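Local atomic coordinates of 3-keto-5-aminohexanoate cleavage protein (Archaeoglobus fulgidus, PDB entry 3LOT), a protein that probably cleaves the beta-keto acid 3-keto-5-aminohexanoate as a zinc-dependent enzyme of the TIM-barrel clan. Residues Leu249-Gly254 with Lys288-Arg293; Asp5-Val10 with Pro297-Glu302; Phe242-Gly247 with Glu281-Ile286; Pro195-Gln200 with Arg225-Glu230. All coordinates share one frame; numbering follows the deposited sequence. Where two conformers were deposited one is given.

Interaction 1 of 4, residues Leu249-Gly254 with Lys288-Arg293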
loop_
_atom_site.group_PDB
_atom_site.type_symbol
_atom_site.label_atom_id
_atom_site.label_comp_id
_atom_site.label_asym_id
_atom_site.label_seq_id
_atom_site.Cartn_x
_atom_site.Cartn_y
_atom_site.Cartn_z
ATOM N N LEU D 249 -2.786 -7.932 15.026
ATOM C CA LEU D 249 -2.202 -7.050 14.022
ATOM C C LEU D 249 -1.917 -5.641 14.597
ATOM O O LEU D 249 -0.800 -5.107 14.468
ATOM C CB LEU D 249 -3.127 -6.947 12.808
ATOM C CG LEU D 249 -2.726 -6.025 11.666
ATOM C CD1 LEU D 249 -1.323 -6.472 11.052
ATOM C CD2 LEU D 249 -3.846 -6.019 10.581
ATOM N N ALA D 250 -2.927 -5.068 15.229
ATOM C CA ALA D 250 -2.819 -3.717 15.812
ATOM C C ALA D 250 -1.634 -3.662 16.766
ATOM O O ALA D 250 -0.801 -2.775 16.648
ATOM C CB ALA D 250 -4.112 -3.296 16.513
ATOM N N VAL D 251 -1.536 -4.627 17.684
ATOM C CA VAL D 251 -0.427 -4.661 18.643
ATOM C C VAL D 251 0.922 -4.774 17.940
ATOM O O VAL D 251 1.889 -4.129 18.329
ATOM C CB VAL D 251 -0.628 -5.761 19.711
ATOM C CG1 VAL D 251 0.633 -5.942 20.574
ATOM C CG2 VAL D 251 -1.802 -5.375 20.608
ATOM N N ILE D 252 0.983 -5.595 16.889
ATOM C CA ILE D 252 2.209 -5.775 16.139
ATOM C C ILE D 252 2.598 -4.405 15.504
ATOM O O ILE D 252 3.781 -4.069 15.384
ATOM C CB ILE D 252 2.037 -6.883 15.069
ATOM C CG1 ILE D 252 1.974 -8.262 15.745
ATOM C CG2 ILE D 252 3.181 -6.856 14.022
ATOM C CD1 ILE D 252 1.422 -9.328 14.875
HETATM N N MSE D 253 1.604 -3.632 15.110
HETATM C CA MSE D 253 1.825 -2.340 14.455
HETATM C C MSE D 253 2.036 -1.238 15.471
HETATM O O MSE D 253 2.139 -0.088 15.102
HETATM C CB MSE D 253 0.628 -1.964 13.578
HETATM C CG MSE D 253 0.404 -2.880 12.380
HETATM SE SE MSE D 253 -1.262 -2.609 11.496
HETATM C CE MSE D 253 -1.157 -0.692 11.155
ATOM N N GLY D 254 2.048 -1.548 16.744
ATOM C CA GLY D 254 2.338 -0.528 17.752
ATOM C C GLY D 254 1.084 0.152 18.282
ATOM O O GLY D 254 1.199 1.057 19.096
ATOM N N LYS D 288 1.206 -10.540 25.949
ATOM C CA LYS D 288 2.375 -10.956 26.696
ATOM C C LYS D 288 3.319 -11.852 25.895
ATOM O O LYS D 288 4.544 -11.744 26.053
ATOM C CB LYS D 288 1.961 -11.612 28.021
ATOM C CG LYS D 288 1.439 -10.604 29.042
ATOM C CD LYS D 288 0.940 -11.335 30.308
ATOM C CE LYS D 288 0.374 -10.381 31.376
ATOM N NZ LYS D 288 -0.247 -11.200 32.461
ATOM N N GLU D 289 2.781 -12.717 25.030
ATOM C CA GLU D 289 3.654 -13.467 24.144
ATOM C C GLU D 289 4.473 -12.553 23.241
ATOM O O GLU D 289 5.616 -12.861 22.921
ATOM C CB GLU D 289 2.888 -14.481 23.279
ATOM C CG GLU D 289 2.366 -15.654 24.041
ATOM C CD GLU D 289 3.436 -16.555 24.675
ATOM O OE1 GLU D 289 4.654 -16.381 24.473
ATOM O OE2 GLU D 289 3.019 -17.469 25.403
ATOM N N LEU D 290 3.909 -11.421 22.867
ATOM C CA LEU D 290 4.625 -10.493 22.020
ATOM C C LEU D 290 5.538 -9.572 22.825
ATOM O O LEU D 290 6.002 -8.603 22.292
ATOM C CB LEU D 290 3.649 -9.703 21.179
ATOM C CG LEU D 290 2.859 -10.500 20.135
ATOM C CD1 LEU D 290 1.768 -9.590 19.505
ATOM C CD2 LEU D 290 3.775 -11.141 19.080
ATOM N N GLY D 291 5.786 -9.896 24.092
ATOM C CA GLY D 291 6.744 -9.170 24.919
ATOM C C GLY D 291 6.230 -7.832 25.427
ATOM O O GLY D 291 7.023 -6.933 25.739
ATOM N N LYS D 292 4.915 -7.687 25.502
ATOM C CA LYS D 292 4.297 -6.448 25.926
ATOM C C LYS D 292 3.459 -6.774 27.163
ATOM O O LYS D 292 3.384 -7.924 27.562
ATOM C CB LYS D 292 3.436 -5.870 24.787
ATOM C CG LYS D 292 4.254 -5.380 23.583
ATOM C CD LYS D 292 3.426 -5.216 22.322
ATOM C CE LYS D 292 4.305 -4.849 21.099
ATOM N NZ LYS D 292 5.216 -3.685 21.340
ATOM N N ARG D 293 2.846 -5.761 27.768
ATOM C CA ARG D 293 1.935 -5.980 28.899
ATOM C C ARG D 293 0.779 -5.006 28.844
ATOM O O ARG D 293 0.898 -3.937 28.227
ATOM C CB ARG D 293 2.685 -5.856 30.228
ATOM C CG ARG D 293 3.204 -4.469 30.519
ATOM C CD ARG D 293 3.746 -4.365 31.963
ATOM N NE ARG D 293 4.238 -3.023 32.190
ATOM C CZ ARG D 293 3.490 -1.990 32.559
ATOM N NH1 ARG D 293 2.177 -2.105 32.749
ATOM N NH2 ARG D 293 4.066 -0.810 32.715
HETATM O O HOH W 1 4.863 -3.182 18.305
#
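V251 packs against L290 and K292 where two outer helices of the TIM barrel, 243-252 and 276-289, come to their ends. Both helices finish in a Schellman motif, with G254 (phi 92°) and G291 (phi 77°) in the positive-phi positions. The tight part centres on one methyl group: V251 CG1 lies 3.4 Å from K292 CD, below the usual van der Waals separation, as the valine and the lysine chain run by one another in opposite senses. K292 was modelled in two conformers, so this closeness is doubtful evidence of strain. The same V251 CG1 stands 4.0 Å from L290 CD1, and V8 of strand 7-13 touches both V251 and K292.

The packing is looser around L290. Its CD1 also reaches I252 CG1, at 4.0 Å, but both residues remain partly exposed. T248 of the second subunit packs on I252 and L290, so this margin borders a subunit interface. No direct polar bond joins the two segments; in the conformer of K292 given, a water does so instead. There the bend at the last torsion of the lysine (chi4 -51°) brings NZ to that water, which accepts from it at 3.1 Å. V251 O is thus gripped twice: G254 N donates to it at 3.0 Å within the Schellman turn, and the water donates to V251 O at 3.1 Å.

Interaction 2 of 4, residues Asp5-Val10 with Pro297-Glu302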
loop_
_atom_site.group_PDB
_atom_site.type_symbol
_atom_site.label_atom_id
_atom_site.label_comp_id
_atom_site.label_asym_id
_atom_site.label_seq_id
_atom_site.Cartn_x
_atom_site.Cartn_y
_atom_site.Cartn_z
ATOM N N ASP D 5 7.238 1.597 24.704
ATOM C CA ASP D 5 6.988 0.817 23.486
ATOM C C ASP D 5 6.443 -0.593 23.785
ATOM O O ASP D 5 6.131 -1.337 22.848
ATOM C CB ASP D 5 8.282 0.729 22.621
ATOM N N ASP D 6 6.319 -0.954 25.066
ATOM C CA ASP D 6 5.930 -2.307 25.463
ATOM C C ASP D 6 4.648 -2.350 26.326
ATOM O O ASP D 6 4.309 -3.390 26.864
ATOM C CB ASP D 6 7.101 -2.958 26.209
ATOM C CG ASP D 6 7.244 -2.455 27.636
ATOM O OD1 ASP D 6 7.376 -1.212 27.818
ATOM O OD2 ASP D 6 7.200 -3.312 28.578
ATOM N N VAL D 7 3.964 -1.209 26.468
ATOM C CA VAL D 7 2.716 -1.143 27.200
ATOM C C VAL D 7 1.563 -0.913 26.211
ATOM O O VAL D 7 1.562 0.088 25.473
ATOM C CB VAL D 7 2.711 -0.029 28.282
ATOM C CG1 VAL D 7 1.330 0.013 28.973
ATOM C CG2 VAL D 7 3.833 -0.248 29.320
ATOM N N VAL D 8 0.587 -1.826 26.262
ATOM C CA VAL D 8 -0.561 -1.851 25.367
ATOM C C VAL D 8 -1.803 -1.559 26.206
ATOM O O VAL D 8 -2.035 -2.238 27.234
ATOM C CB VAL D 8 -0.732 -3.243 24.674
ATOM C CG1 VAL D 8 -2.024 -3.307 23.812
ATOM C CG2 VAL D 8 0.444 -3.556 23.835
ATOM N N ILE D 9 -2.582 -0.550 25.788
ATOM C CA ILE D 9 -3.922 -0.305 26.353
ATOM C C ILE D 9 -4.906 -1.332 25.779
ATOM O O ILE D 9 -5.121 -1.377 24.580
ATOM C CB ILE D 9 -4.436 1.132 26.070
ATOM C CG1 ILE D 9 -3.445 2.168 26.625
ATOM C CG2 ILE D 9 -5.864 1.322 26.646
ATOM C CD1 ILE D 9 -3.862 3.656 26.374
ATOM N N VAL D 10 -5.417 -2.219 26.622
ATOM C CA VAL D 10 -6.519 -3.098 26.276
ATOM C C VAL D 10 -7.860 -2.521 26.781
ATOM O O VAL D 10 -8.068 -2.355 28.021
ATOM C CB VAL D 10 -6.301 -4.490 26.846
ATOM C CG1 VAL D 10 -7.414 -5.450 26.316
ATOM C CG2 VAL D 10 -4.905 -5.051 26.421
ATOM N N PRO D 297 -5.052 1.001 34.807
ATOM C CA PRO D 297 -5.882 2.180 34.560
ATOM C C PRO D 297 -5.111 3.488 34.712
ATOM O O PRO D 297 -5.255 4.400 33.874
ATOM C CB PRO D 297 -6.999 2.016 35.586
ATOM C CG PRO D 297 -7.166 0.498 35.612
ATOM C CD PRO D 297 -5.765 0.010 35.639
ATOM N N ASP D 298 -4.240 3.577 35.709
ATOM C CA ASP D 298 -3.515 4.839 35.882
ATOM C C ASP D 298 -2.522 5.113 34.739
ATOM O O ASP D 298 -2.306 6.277 34.351
ATOM C CB ASP D 298 -2.865 4.928 37.248
ATOM C CG ASP D 298 -3.889 5.275 38.355
ATOM O OD1 ASP D 298 -5.039 5.803 38.067
ATOM O OD2 ASP D 298 -3.538 4.997 39.535
ATOM N N GLU D 299 -1.970 4.039 34.173
ATOM C CA GLU D 299 -1.135 4.124 32.976
ATOM C C GLU D 299 -1.935 4.620 31.768
ATOM O O GLU D 299 -1.476 5.464 31.019
ATOM C CB GLU D 299 -0.484 2.756 32.699
ATOM C CG GLU D 299 0.639 2.487 33.667
ATOM C CD GLU D 299 1.217 1.069 33.620
ATOM O OE1 GLU D 299 0.587 0.143 33.087
ATOM O OE2 GLU D 299 2.337 0.869 34.146
ATOM N N VAL D 300 -3.162 4.125 31.621
ATOM C CA VAL D 300 -4.045 4.598 30.595
ATOM C C VAL D 300 -4.236 6.129 30.749
ATOM O O VAL D 300 -4.141 6.914 29.779
ATOM C CB VAL D 300 -5.417 3.861 30.629
ATOM C CG1 VAL D 300 -6.464 4.656 29.769
ATOM C CG2 VAL D 300 -5.257 2.371 30.136
ATOM N N ARG D 301 -4.516 6.564 31.971
ATOM C CA ARG D 301 -4.697 7.984 32.227
ATOM C C ARG D 301 -3.458 8.810 31.815
ATOM O O ARG D 301 -3.594 9.901 31.242
ATOM C CB ARG D 301 -5.041 8.199 33.706
ATOM C CG ARG D 301 -6.445 7.750 34.054
ATOM C CD ARG D 301 -6.834 8.016 35.541
ATOM N NE ARG D 301 -8.206 7.536 35.675
ATOM C CZ ARG D 301 -8.558 6.325 36.085
ATOM N NH1 ARG D 301 -7.680 5.479 36.585
ATOM N NH2 ARG D 301 -9.835 6.003 36.096
ATOM N N GLU D 302 -2.263 8.302 32.091
ATOM C CA GLU D 302 -1.032 9.054 31.795
ATOM C C GLU D 302 -0.777 9.005 30.295
ATOM O O GLU D 302 -0.342 9.998 29.703
ATOM C CB GLU D 302 0.153 8.501 32.605
ATOM C CG GLU D 302 1.471 9.291 32.477
ATOM C CD GLU D 302 2.254 8.986 31.188
ATOM O OE1 GLU D 302 2.092 7.868 30.637
ATOM O OE2 GLU D 302 3.013 9.870 30.704
#
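V7 and I9, two residues apart at the start of barrel strand 7-13, meet E299 and V300 on helix 297-304, the last helix of the chain. The helix lies near the beginnings of the barrel strands, for V300 also touches V82 at the start of strand 82-85.

V7 comes first. Its CG1 is 4.2 Å from E299 OE1, and the glutamate chain runs roughly perpendicular to the valine's. E299 is extended beyond CG, which brings its carboxylate up to the valine. The polar partners of this oxygen lie outside the two segments: OE1 accepts from T296 N and forms a salt bridge with R293 NH1.

V8 follows with its side chain packed on strand 256-259, while its backbone pairs with R293 and A295 and so ties strand 7-13 to the short strand 293-294.

I9 makes the closer contact. Its branch methyl CG2 stands 3.7 Å from V300 CG2, and its CG1 is 4.0 Å from that same V300 methyl, which therefore meets both branches of the isoleucine. Farther along the helix, I303 and L304 also touch I9.

The chemistry is consequently divided. Buried aliphatic groups join strand and helix at I9, whereas at V7 an acidic group borders a hydrocarbon surface with its oxygen already bonded. The R293 pairing would be expected to favour the ionised form of E299.

Interaction 3 of 4, residues Phe242-Gly247 with Glu281-Ile286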
loop_
_atom_site.group_PDB
_atom_site.type_symbol
_atom_site.label_atom_id
_atom_site.label_comp_id
_atom_site.label_asym_id
_atom_site.label_seq_id
_atom_site.Cartn_x
_atom_site.Cartn_y
_atom_site.Cartn_z
ATOM N N PHE D 242 -12.988 -11.399 13.549
ATOM C CA PHE D 242 -11.757 -10.680 13.244
ATOM C C PHE D 242 -11.208 -9.962 14.453
ATOM O O PHE D 242 -10.148 -9.333 14.375
ATOM C CB PHE D 242 -11.983 -9.693 12.068
ATOM C CG PHE D 242 -12.348 -10.402 10.803
ATOM C CD1 PHE D 242 -11.396 -11.024 10.060
ATOM C CD2 PHE D 242 -13.664 -10.538 10.438
ATOM C CE1 PHE D 242 -11.750 -11.702 8.920
ATOM C CE2 PHE D 242 -14.011 -11.205 9.307
ATOM C CZ PHE D 242 -13.047 -11.806 8.558
ATOM N N GLN D 243 -11.904 -10.102 15.583
ATOM C CA GLN D 243 -11.550 -9.435 16.831
ATOM C C GLN D 243 -10.116 -9.761 17.256
ATOM O O GLN D 243 -9.327 -8.855 17.515
ATOM C CB GLN D 243 -12.532 -9.798 17.953
ATOM C CG GLN D 243 -12.198 -9.156 19.314
ATOM C CD GLN D 243 -13.278 -9.411 20.358
ATOM O OE1 GLN D 243 -14.093 -8.535 20.655
ATOM N NE2 GLN D 243 -13.338 -10.624 20.834
HETATM N N MSE D 244 -9.782 -11.043 17.330
HETATM C CA MSE D 244 -8.454 -11.425 17.853
HETATM C C MSE D 244 -7.341 -11.250 16.802
HETATM O O MSE D 244 -6.279 -10.696 17.111
HETATM C CB MSE D 244 -8.482 -12.812 18.478
HETATM C CG MSE D 244 -9.371 -12.954 19.715
HETATM SE SE MSE D 244 -8.759 -11.884 21.201
HETATM C CE MSE D 244 -10.395 -12.025 22.308
ATOM N N PRO D 245 -7.559 -11.703 15.550
ATOM C CA PRO D 245 -6.526 -11.548 14.508
ATOM C C PRO D 245 -6.154 -10.071 14.237
ATOM O O PRO D 245 -4.944 -9.678 14.271
ATOM C CB PRO D 245 -7.175 -12.183 13.259
ATOM C CG PRO D 245 -8.141 -13.111 13.783
ATOM C CD PRO D 245 -8.703 -12.475 15.051
ATOM N N LEU D 246 -7.165 -9.240 14.035
ATOM C CA LEU D 246 -6.891 -7.836 13.754
ATOM C C LEU D 246 -6.423 -7.104 15.021
ATOM O O LEU D 246 -5.584 -6.209 14.960
ATOM C CB LEU D 246 -8.106 -7.155 13.119
ATOM C CG LEU D 246 -8.594 -7.792 11.836
ATOM C CD1 LEU D 246 -9.648 -6.909 11.166
ATOM C CD2 LEU D 246 -7.410 -7.998 10.899
ATOM N N GLY D 247 -6.942 -7.490 16.176
ATOM C CA GLY D 247 -6.414 -6.915 17.399
ATOM C C GLY D 247 -4.928 -7.194 17.613
ATOM O O GLY D 247 -4.184 -6.321 18.039
ATOM N N GLU D 281 -8.771 -11.866 28.892
ATOM C CA GLU D 281 -7.699 -12.800 29.269
ATOM C C GLU D 281 -6.936 -13.312 28.056
ATOM O O GLU D 281 -5.718 -13.389 28.092
ATOM C CB GLU D 281 -8.246 -13.982 30.063
ATOM C CG GLU D 281 -8.830 -13.532 31.360
ATOM C CD GLU D 281 -9.730 -14.554 32.073
ATOM O OE1 GLU D 281 -10.119 -15.603 31.512
ATOM O OE2 GLU D 281 -10.024 -14.285 33.254
ATOM N N LYS D 282 -7.663 -13.649 27.000
ATOM C CA LYS D 282 -7.045 -14.106 25.727
ATOM C C LYS D 282 -6.136 -13.053 25.092
ATOM O O LYS D 282 -4.992 -13.342 24.700
ATOM C CB LYS D 282 -8.127 -14.504 24.738
ATOM C CG LYS D 282 -7.612 -15.023 23.389
ATOM C CD LYS D 282 -8.780 -15.641 22.634
ATOM C CE LYS D 282 -8.339 -16.440 21.447
ATOM N NZ LYS D 282 -7.732 -17.693 21.920
HETATM N N MSE D 283 -6.629 -11.823 25.019
HETATM C CA MSE D 283 -5.886 -10.792 24.340
HETATM C C MSE D 283 -4.655 -10.468 25.185
HETATM O O MSE D 283 -3.583 -10.242 24.627
HETATM C CB MSE D 283 -6.749 -9.554 24.097
HETATM C CG MSE D 283 -6.060 -8.473 23.257
HETATM SE SE MSE D 283 -5.687 -9.121 21.419
HETATM C CE MSE D 283 -3.977 -8.629 21.468
ATOM N N VAL D 284 -4.787 -10.506 26.514
ATOM C CA VAL D 284 -3.639 -10.286 27.437
ATOM C C VAL D 284 -2.576 -11.369 27.292
ATOM O O VAL D 284 -1.380 -11.065 27.264
ATOM C CB VAL D 284 -4.072 -10.102 28.912
ATOM C CG1 VAL D 284 -2.854 -10.083 29.877
ATOM C CG2 VAL D 284 -4.907 -8.769 29.074
ATOM N N ARG D 285 -3.000 -12.622 27.117
ATOM C CA ARG D 285 -2.048 -13.681 26.816
ATOM C C ARG D 285 -1.257 -13.381 25.542
ATOM O O ARG D 285 -0.041 -13.577 25.522
ATOM C CB ARG D 285 -2.758 -15.027 26.705
ATOM C CG ARG D 285 -3.180 -15.592 28.067
ATOM C CD ARG D 285 -3.511 -17.065 27.966
ATOM N NE ARG D 285 -4.646 -17.319 27.086
ATOM C CZ ARG D 285 -5.934 -17.291 27.450
ATOM N NH1 ARG D 285 -6.308 -17.008 28.688
ATOM N NH2 ARG D 285 -6.870 -17.541 26.554
ATOM N N ILE D 286 -1.931 -12.897 24.493
ATOM C CA ILE D 286 -1.257 -12.633 23.220
ATOM C C ILE D 286 -0.320 -11.426 23.387
ATOM O O ILE D 286 0.829 -11.447 22.962
ATOM C CB ILE D 286 -2.323 -12.360 22.102
ATOM C CG1 ILE D 286 -3.133 -13.648 21.823
ATOM C CG2 ILE D 286 -1.669 -11.811 20.825
ATOM C CD1 ILE D 286 -4.398 -13.371 20.951
#
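In the outer helical layer of the TIM barrel, M244 on helix 243-252 packs against K282 and M283 on helix 276-289. The short segments run in roughly the same direction, at 30° to one another, and their axes come no nearer than 11.0 Å. Long side chains must therefore span the gap, and the three that do so include two selenomethionines.

M244 bends at chi2 (-64°), which lays its end slantwise across the hydrocarbon part of K282 instead of driving it straight at the facing helix. The contact is spread over several atoms: M244 SE lies 4.0 Å from K282 CG, and M244 CE is 4.0 Å from K282 CD. Closer to the backbone, M244 CG sits 4.0 Å from K282 CE. Several pairs at about the same separation indicate ordinary van der Waals contact spread over both chains. Past CE the lysine turns off, and its ammonium forms a salt bridge with E289 of the second subunit. One side chain thus serves both the helix pair and the subunit interface.

On another side of M244 the selenium atoms face each other, M244 SE to M283 SE at 4.1 Å. M283 also touches V257 and V259 of strand 256-259, so it lies between helix 243-252 and the barrel wall. Its chi3 of -129° departs from a staggered value and points the terminal methyl along helix 243-252, where M283 CE comes to rest 4.1 Å from G247 O.

Interaction 4 of 4, residues Pro195-Gln200 with Arg225-Glu230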
loop_
_atom_site.group_PDB
_atom_site.type_symbol
_atom_site.label_atom_id
_atom_site.label_comp_id
_atom_site.label_asym_id
_atom_site.label_seq_id
_atom_site.Cartn_x
_atom_site.Cartn_y
_atom_site.Cartn_z
ATOM N N PRO D 195 -4.772 18.199 20.124
ATOM C CA PRO D 195 -3.831 17.101 20.077
ATOM C C PRO D 195 -3.261 16.842 21.453
ATOM O O PRO D 195 -3.329 17.707 22.281
ATOM C CB PRO D 195 -2.735 17.639 19.173
ATOM C CG PRO D 195 -2.699 19.043 19.467
ATOM C CD PRO D 195 -4.159 19.432 19.641
ATOM N N PRO D 196 -2.722 15.650 21.698
ATOM C CA PRO D 196 -2.703 14.490 20.805
ATOM C C PRO D 196 -4.070 13.828 20.719
ATOM O O PRO D 196 -4.753 13.640 21.720
ATOM C CB PRO D 196 -1.722 13.531 21.483
ATOM C CG PRO D 196 -1.606 13.998 22.856
ATOM C CD PRO D 196 -1.964 15.417 22.932
ATOM N N LEU D 197 -4.456 13.488 19.514
ATOM C CA LEU D 197 -5.738 12.897 19.283
ATOM C C LEU D 197 -5.691 11.420 19.680
ATOM O O LEU D 197 -4.637 10.787 19.679
ATOM C CB LEU D 197 -6.120 13.016 17.811
ATOM C CG LEU D 197 -6.005 14.406 17.151
ATOM C CD1 LEU D 197 -6.422 14.269 15.707
ATOM C CD2 LEU D 197 -6.827 15.460 17.855
ATOM N N ARG D 198 -6.846 10.906 20.049
ATOM C CA ARG D 198 -7.040 9.483 20.271
ATOM C C ARG D 198 -8.006 8.967 19.237
ATOM O O ARG D 198 -9.166 9.332 19.260
ATOM C CB ARG D 198 -7.582 9.255 21.681
ATOM C CG ARG D 198 -7.839 7.785 22.039
ATOM C CD ARG D 198 -6.640 6.920 21.871
ATOM N NE ARG D 198 -6.877 5.603 22.470
ATOM C CZ ARG D 198 -5.970 4.623 22.549
ATOM N NH1 ARG D 198 -4.755 4.804 22.105
ATOM N NH2 ARG D 198 -6.286 3.446 23.095
ATOM N N LEU D 199 -7.538 8.075 18.363
ATOM C CA LEU D 199 -8.372 7.503 17.296
ATOM C C LEU D 199 -8.643 6.027 17.551
ATOM O O LEU D 199 -7.799 5.291 18.038
ATOM C CB LEU D 199 -7.698 7.596 15.888
ATOM C CG LEU D 199 -7.093 8.866 15.266
ATOM C CD1 LEU D 199 -7.219 8.886 13.712
ATOM C CD2 LEU D 199 -7.657 10.111 15.831
ATOM N N GLN D 200 -9.802 5.570 17.133
ATOM C CA GLN D 200 -10.074 4.175 17.122
ATOM C C GLN D 200 -10.564 3.765 15.736
ATOM O O GLN D 200 -11.471 4.373 15.165
ATOM C CB GLN D 200 -11.084 3.877 18.182
ATOM C CG GLN D 200 -11.482 2.417 18.302
ATOM C CD GLN D 200 -11.619 2.051 19.740
ATOM O OE1 GLN D 200 -10.838 1.278 20.260
ATOM N NE2 GLN D 200 -12.573 2.684 20.420
ATOM N N ARG D 225 -0.190 10.153 7.701
ATOM C CA ARG D 225 0.133 11.106 6.670
ATOM C C ARG D 225 -0.696 12.387 6.756
ATOM O O ARG D 225 -0.227 13.433 6.354
ATOM C CB ARG D 225 -0.071 10.473 5.306
ATOM C CG ARG D 225 0.446 11.290 4.168
ATOM C CD ARG D 225 0.192 10.549 2.859
ATOM N NE ARG D 225 -1.218 10.193 2.693
ATOM C CZ ARG D 225 -2.158 11.019 2.181
ATOM N NH1 ARG D 225 -1.859 12.275 1.811
ATOM N NH2 ARG D 225 -3.400 10.598 2.062
ATOM N N LEU D 226 -1.945 12.290 7.201
ATOM C CA LEU D 226 -2.808 13.503 7.382
ATOM C C LEU D 226 -2.592 14.211 8.702
ATOM O O LEU D 226 -2.659 15.427 8.743
ATOM C CB LEU D 226 -4.279 13.161 7.243
ATOM C CG LEU D 226 -4.673 12.504 5.928
ATOM C CD1 LEU D 226 -6.208 12.307 5.922
ATOM C CD2 LEU D 226 -4.259 13.378 4.714
ATOM N N ILE D 227 -2.340 13.453 9.766
ATOM C CA ILE D 227 -2.387 13.957 11.156
ATOM C C ILE D 227 -0.981 14.114 11.708
ATOM O O ILE D 227 -0.657 15.153 12.277
ATOM C CB ILE D 227 -3.289 13.055 12.047
ATOM C CG1 ILE D 227 -4.758 13.214 11.583
ATOM C CG2 ILE D 227 -3.076 13.349 13.533
ATOM C CD1 ILE D 227 -5.691 12.074 11.986
ATOM N N GLY D 228 -0.140 13.141 11.391
ATOM C CA GLY D 228 1.240 13.083 11.806
ATOM C C GLY D 228 1.360 12.128 12.967
ATOM O O GLY D 228 0.622 12.251 13.954
ATOM N N ARG D 229 2.312 11.216 12.866
ATOM C CA ARG D 229 2.534 10.193 13.883
ATOM C C ARG D 229 2.642 10.769 15.300
ATOM O O ARG D 229 2.093 10.213 16.254
ATOM C CB ARG D 229 3.829 9.459 13.585
ATOM C CG ARG D 229 3.834 8.604 12.325
ATOM C CD ARG D 229 5.273 8.146 12.028
ATOM N NE ARG D 229 5.367 6.974 11.129
ATOM C CZ ARG D 229 5.260 6.995 9.791
ATOM N NH1 ARG D 229 5.003 8.132 9.131
ATOM N NH2 ARG D 229 5.393 5.854 9.088
ATOM N N GLU D 230 3.338 11.899 15.426
ATOM C CA GLU D 230 3.615 12.480 16.737
ATOM C C GLU D 230 2.322 13.096 17.322
ATOM O O GLU D 230 2.279 13.374 18.507
ATOM C CB GLU D 230 4.797 13.485 16.657
#
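I227 faces L197 and L199 within a beta-alpha-beta unit of the TIM barrel, in which strand 197-203 leads through helix 213-226 to strand 232-238. The isoleucine lies near the C-terminal end of the crossover helix, and it brings that end of the crossover against the strand that preceded it.

From the backbone, the bond to CB already points at the strand, and at CB the side chain forks. The branch methyl CG2 is the nearer arm to L197: I227 CG2 meets L197 CD1 at 4.1 Å. The other arm starts at CG1, which stands beside the backbone N (chi1 -68°) and serves as a spacer, making no close contact of its own with the strand. Its end carries the second contact, for I227 CD1 reaches L199 CD1, the two side chains meeting tip to tip. The fork thus divides its arms between two leucines that lie on the same face of the strand.

Around this trio the cover is also largely hydrocarbon or aromatic. Y232 of strand 232-238 touches all three residues, L173 of strand 170-175 packs on both leucines, and T184 of helix 178-189 reaches I227. R198, between the leucines, takes no part in the contact and forms a salt bridge with D256. Beyond I227, G228 takes a positive phi of 101° as the chain turns toward strand 232-238. All three contacting side chains are buried, and their closest atoms are L199 CD1 and I227 CD1, 3.9 Å apart.

Overall arrangement
Interactions 1 and 3 use the same helix pair, 243-252 with 276-289, at successive positions along it; their centres are about 10 Å apart and V251 CG2 touches M283 CE at 4.0 Å. Both also border the second subunit. Interaction 1 passes directly into interaction 2, because R293 O lies 2.9 Å from V8 N, a probable hydrogen bond. Interaction 2 brings the first barrel strand and the last helix of the chain together and reaches interaction 4 through I9 CD1 and R198 NH2, 4.1 Å apart. Interactions 3 and 4 are separate, with centres about 24 Å apart. Toward the zinc site of H50, H52 and E262, the side chains of I9 in interaction 2 and H50 are about 10 Å apart; the other three contacts lie away from it.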